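Local coordinates for protein 3-carboxy-cis,cis-muconate cycloisomerase (Acinetobacter calcoaceticus, PDB 1Q5N) that is a mostly helical, tetrameric cycloisomerase of the adenylosuccinate lyase superfamily, at residues Q150-A161 / M359-I370. Numbering follows the deposited sequence.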
loop_
_atom_site.group_PDB
_atom_site.type_symbol
_atom_site.label_atom_id
_atom_site.label_comp_id
_atom_site.label_asym_id
_atom_site.label_seq_id
_atom_site.Cartn_x
_atom_site.Cartn_y
_atom_site.Cartn_z
ATOM N N GLN A 150 5.560 -29.057 27.016
ATOM C CA GLN A 150 5.091 -27.984 27.869
ATOM C C GLN A 150 3.657 -27.608 27.431
ATOM O O GLN A 150 3.456 -26.880 26.427
ATOM C CB GLN A 150 6.003 -26.786 27.742
ATOM C CG GLN A 150 5.493 -25.607 28.516
ATOM C CD GLN A 150 5.269 -25.972 30.009
ATOM O OE1 GLN A 150 6.229 -26.301 30.725
ATOM N NE2 GLN A 150 3.981 -25.931 30.474
ATOM N N VAL A 151 2.662 -28.117 28.163
ATOM C CA VAL A 151 1.264 -27.822 27.862
ATOM C C VAL A 151 0.850 -26.340 28.116
ATOM O O VAL A 151 1.317 -25.704 29.068
ATOM C CB VAL A 151 0.340 -28.756 28.685
ATOM C CG1 VAL A 151 -1.078 -28.354 28.467
ATOM C CG2 VAL A 151 0.514 -30.210 28.218
ATOM N N MET A 152 -0.008 -25.794 27.254
ATOM C CA MET A 152 -0.487 -24.401 27.417
ATOM C C MET A 152 -1.765 -24.275 26.607
ATOM O O MET A 152 -2.102 -25.183 25.848
ATOM C CB MET A 152 0.534 -23.395 26.896
ATOM C CG MET A 152 0.776 -23.590 25.407
ATOM S SD MET A 152 1.891 -22.367 24.708
ATOM C CE MET A 152 0.743 -20.897 24.687
ATOM N N MET A 153 -2.502 -23.178 26.745
ATOM C CA MET A 153 -3.737 -23.082 25.956
ATOM C C MET A 153 -3.575 -22.633 24.499
ATOM O O MET A 153 -2.768 -21.741 24.183
ATOM C CB MET A 153 -4.726 -22.140 26.659
ATOM C CG MET A 153 -5.248 -22.660 28.019
ATOM S SD MET A 153 -6.078 -24.290 27.815
ATOM C CE MET A 153 -7.342 -23.951 26.598
ATOM N N GLY A 154 -4.302 -23.289 23.602
ATOM C CA GLY A 154 -4.331 -22.839 22.213
ATOM C C GLY A 154 -5.451 -21.781 22.230
ATOM O O GLY A 154 -6.472 -21.928 22.939
ATOM N N ARG A 155 -5.289 -20.706 21.466
ATOM C CA ARG A 155 -6.263 -19.597 21.454
ATOM C C ARG A 155 -6.693 -19.264 20.030
ATOM O O ARG A 155 -5.851 -19.086 19.103
ATOM C CB ARG A 155 -5.631 -18.350 22.132
ATOM C CG ARG A 155 -5.227 -18.609 23.617
ATOM C CD ARG A 155 -4.245 -17.579 24.175
ATOM N NE ARG A 155 -4.080 -17.700 25.641
ATOM C CZ ARG A 155 -2.995 -18.167 26.272
ATOM N NH1 ARG A 155 -1.922 -18.582 25.597
ATOM N NH2 ARG A 155 -2.973 -18.205 27.610
ATOM N N THR A 156 -8.006 -19.207 19.849
ATOM C CA THR A 156 -8.580 -18.889 18.564
ATOM C C THR A 156 -9.470 -17.643 18.745
ATOM O O THR A 156 -10.250 -17.544 19.691
ATOM C CB THR A 156 -9.378 -20.104 18.005
ATOM O OG1 THR A 156 -10.371 -20.494 18.947
ATOM C CG2 THR A 156 -8.448 -21.291 17.794
ATOM N N TRP A 157 -9.326 -16.676 17.842
ATOM C CA TRP A 157 -10.079 -15.417 17.955
ATOM C C TRP A 157 -9.780 -14.810 19.343
ATOM O O TRP A 157 -10.647 -14.152 19.918
ATOM C CB TRP A 157 -11.610 -15.616 17.857
ATOM C CG TRP A 157 -12.119 -16.327 16.678
ATOM C CD1 TRP A 157 -11.912 -17.626 16.371
ATOM C CD2 TRP A 157 -12.994 -15.807 15.652
ATOM N NE1 TRP A 157 -12.589 -17.972 15.226
ATOM C CE2 TRP A 157 -13.265 -16.875 14.756
ATOM C CE3 TRP A 157 -13.597 -14.544 15.423
ATOM C CZ2 TRP A 157 -14.105 -16.733 13.621
ATOM C CZ3 TRP A 157 -14.444 -14.390 14.306
ATOM C CH2 TRP A 157 -14.690 -15.487 13.414
ATOM N N LEU A 158 -8.568 -15.066 19.838
ATOM C CA LEU A 158 -8.064 -14.607 21.128
ATOM C C LEU A 158 -8.762 -15.192 22.362
ATOM O O LEU A 158 -8.636 -14.643 23.468
ATOM C CB LEU A 158 -8.125 -13.107 21.211
ATOM C CG LEU A 158 -7.128 -12.316 20.385
ATOM C CD1 LEU A 158 -7.292 -10.824 20.724
ATOM C CD2 LEU A 158 -5.730 -12.758 20.727
ATOM N N GLN A 159 -9.490 -16.289 22.167
ATOM C CA GLN A 159 -10.223 -16.963 23.233
ATOM C C GLN A 159 -9.618 -18.329 23.466
ATOM O O GLN A 159 -9.308 -19.049 22.501
ATOM C CB GLN A 159 -11.661 -17.234 22.820
ATOM C CG GLN A 159 -12.440 -16.038 22.342
ATOM C CD GLN A 159 -12.878 -15.215 23.481
ATOM O OE1 GLN A 159 -13.713 -15.651 24.278
ATOM N NE2 GLN A 159 -12.318 -14.023 23.603
ATOM N N GLN A 160 -9.511 -18.725 24.732
ATOM C CA GLN A 160 -8.986 -20.063 25.035
ATOM C C GLN A 160 -9.837 -21.112 24.335
ATOM O O GLN A 160 -11.057 -20.984 24.261
ATOM C CB GLN A 160 -8.949 -20.306 26.531
ATOM C CG GLN A 160 -7.750 -19.648 27.212
ATOM C CD GLN A 160 -7.650 -20.063 28.662
ATOM O OE1 GLN A 160 -8.361 -20.965 29.097
ATOM N NE2 GLN A 160 -6.776 -19.420 29.412
ATOM N N ALA A 161 -9.209 -22.127 23.763
ATOM C CA ALA A 161 -9.996 -23.147 23.057
ATOM C C ALA A 161 -9.661 -24.576 23.543
ATOM O O ALA A 161 -10.467 -25.149 24.283
ATOM C CB ALA A 161 -9.792 -23.008 21.515
ATOM N N MET A 359 1.437 -20.832 32.687
ATOM C CA MET A 359 0.779 -21.621 31.649
ATOM C C MET A 359 -0.206 -22.598 32.278
ATOM O O MET A 359 -1.335 -22.794 31.778
ATOM C CB MET A 359 1.788 -22.397 30.826
ATOM C CG MET A 359 2.581 -21.527 29.907
ATOM S SD MET A 359 3.877 -22.472 29.011
ATOM C CE MET A 359 4.418 -21.311 27.697
ATOM N N HIS A 360 0.214 -23.198 33.395
ATOM C CA HIS A 360 -0.634 -24.174 34.092
ATOM C C HIS A 360 -1.859 -23.456 34.637
ATOM O O HIS A 360 -2.980 -23.918 34.469
ATOM C CB HIS A 360 0.129 -24.859 35.239
ATOM C CG HIS A 360 -0.775 -25.635 36.151
ATOM N ND1 HIS A 360 -1.310 -26.864 35.796
ATOM C CD2 HIS A 360 -1.381 -25.285 37.318
ATOM C CE1 HIS A 360 -2.209 -27.225 36.697
ATOM N NE2 HIS A 360 -2.274 -26.286 37.628
ATOM N N GLN A 361 -1.630 -22.332 35.305
ATOM C CA GLN A 361 -2.716 -21.511 35.807
ATOM C C GLN A 361 -3.710 -21.029 34.767
ATOM O O GLN A 361 -4.883 -21.002 35.048
ATOM C CB GLN A 361 -2.201 -20.259 36.459
ATOM C CG GLN A 361 -1.720 -20.500 37.824
ATOM C CD GLN A 361 -2.037 -19.325 38.730
ATOM O OE1 GLN A 361 -2.307 -18.199 38.239
ATOM N NE2 GLN A 361 -2.003 -19.562 40.063
ATOM N N ASN A 362 -3.274 -20.626 33.577
ATOM C CA ASN A 362 -4.246 -20.123 32.657
ATOM C C ASN A 362 -5.079 -21.267 32.128
ATOM O O ASN A 362 -6.226 -21.063 31.711
ATOM C CB ASN A 362 -3.552 -19.302 31.556
ATOM C CG ASN A 362 -2.795 -18.126 32.144
ATOM O OD1 ASN A 362 -3.223 -17.580 33.193
ATOM N ND2 ASN A 362 -1.662 -17.732 31.517
ATOM N N ILE A 363 -4.528 -22.486 32.157
ATOM C CA ILE A 363 -5.315 -23.637 31.729
ATOM C C ILE A 363 -6.497 -23.835 32.738
ATOM O O ILE A 363 -7.584 -24.316 32.357
ATOM C CB ILE A 363 -4.457 -24.930 31.699
ATOM C CG1 ILE A 363 -3.521 -24.929 30.489
ATOM C CG2 ILE A 363 -5.338 -26.183 31.662
ATOM C CD1 ILE A 363 -2.410 -26.008 30.622
ATOM N N GLU A 364 -6.305 -23.456 34.004
ATOM C CA GLU A 364 -7.388 -23.657 34.982
ATOM C C GLU A 364 -8.441 -22.566 34.970
ATOM O O GLU A 364 -9.475 -22.681 35.600
ATOM C CB GLU A 364 -6.818 -23.856 36.400
ATOM C CG GLU A 364 -6.440 -25.347 36.638
ATOM C CD GLU A 364 -7.664 -26.278 36.428
ATOM O OE1 GLU A 364 -8.692 -25.983 37.083
ATOM O OE2 GLU A 364 -7.637 -27.272 35.631
ATOM N N CYS A 365 -8.188 -21.529 34.192
ATOM C CA CYS A 365 -9.075 -20.386 34.063
ATOM C C CYS A 365 -10.595 -20.673 33.873
ATOM O O CYS A 365 -11.441 -20.045 34.512
ATOM C CB CYS A 365 -8.528 -19.535 32.908
ATOM S SG CYS A 365 -9.179 -17.954 32.837
ATOM N N THR A 366 -10.962 -21.586 32.986
ATOM C CA THR A 366 -12.395 -21.878 32.794
ATOM C C THR A 366 -12.913 -23.027 33.689
ATOM O O THR A 366 -13.992 -23.561 33.463
ATOM C CB THR A 366 -12.724 -22.243 31.303
ATOM O OG1 THR A 366 -11.983 -23.417 30.912
ATOM C CG2 THR A 366 -12.402 -21.067 30.387
ATOM N N HIS A 367 -12.114 -23.417 34.671
ATOM C CA HIS A 367 -12.501 -24.473 35.601
ATOM C C HIS A 367 -13.005 -25.736 34.914
ATOM O O HIS A 367 -14.099 -26.196 35.201
ATOM C CB HIS A 367 -13.574 -23.937 36.561
ATOM C CG HIS A 367 -13.286 -22.543 37.040
ATOM N ND1 HIS A 367 -12.192 -22.238 37.839
ATOM C CD2 HIS A 367 -13.892 -21.360 36.764
ATOM C CE1 HIS A 367 -12.142 -20.929 38.031
ATOM N NE2 HIS A 367 -13.164 -20.372 37.389
ATOM N N GLY A 368 -12.203 -26.260 33.992
ATOM C CA GLY A 368 -12.523 -27.483 33.320
ATOM C C GLY A 368 -13.456 -27.395 32.145
ATOM O O GLY A 368 -13.621 -28.402 31.434
ATOM N N LEU A 369 -14.080 -26.240 31.911
ATOM C CA LEU A 369 -14.985 -26.147 30.767
ATOM C C LEU A 369 -14.298 -26.450 29.416
ATOM O O LEU A 369 -14.925 -27.045 28.542
ATOM C CB LEU A 369 -15.677 -24.771 30.732
ATOM C CG LEU A 369 -16.692 -24.573 31.884
ATOM C CD1 LEU A 369 -17.161 -23.123 31.964
ATOM C CD2 LEU A 369 -17.878 -25.488 31.664
ATOM N N ILE A 370 -13.026 -26.065 29.247
ATOM C CA ILE A 370 -12.335 -26.359 27.995
ATOM C C ILE A 370 -12.111 -27.873 27.763
ATOM O O ILE A 370 -11.795 -28.276 26.642
ATOM C CB ILE A 370 -10.946 -25.573 27.869
ATOM C CG1 ILE A 370 -10.065 -25.734 29.118
ATOM C CG2 ILE A 370 -11.196 -24.079 27.661
ATOM C CD1 ILE A 370 -9.109 -26.912 29.094
HETATM O O HOH W 1 -1.826 -21.682 29.082
HETATM O O HOH W 2 -9.230 -22.730 30.997
#
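Gln160 reaches across to Asn362 in segment 359-370, where its NE2 donates to Asn362 O at 2.9 Å. The side chain is extended beyond CG (chi2 -172°), which carries the amide to that carbonyl. NE2 sits above the carbonyl plane, 49° out of it, while Cys365 N reaches the same oxygen from the opposite face, so two donors grip it. The other end of the amide is held by a water that donates to Gln160 OE1 and Ile363 O and accepts from Thr366 N; a second water links Met153 N to Met359 O. Apolar side chains make up much of the rest. Met153, bent at both chi2 and chi3, lays SD 3.8 Å from Ile363 CG1 and meets Ile370 tip to tip, CE to CG2 at 4.0 Å. Val151 CG1 presses on Ile363 CD1 at a tight 3.5 Å, the two side chains crossing at about a right angle. Met359, extended beyond CG, crosses Gln150 obliquely, SD 3.6 Å from Gln150 CG, and its CE touches Met152 SD. Asn362 ND2 hydrogen-bonds and Arg155 NH2 salt-bridges to Glu268; Glu265 of the third subunit takes both Arg155 NH2 and Gln160 NE2. Strands 151-156 and 159-161 form a beta hairpin with a type I' turn, Thr156-Gln159; residues 359-364 cross strand 151-156, central in its three-stranded antiparallel sheet, at 51°, while helix 166-191 packs against Met152 and Met359.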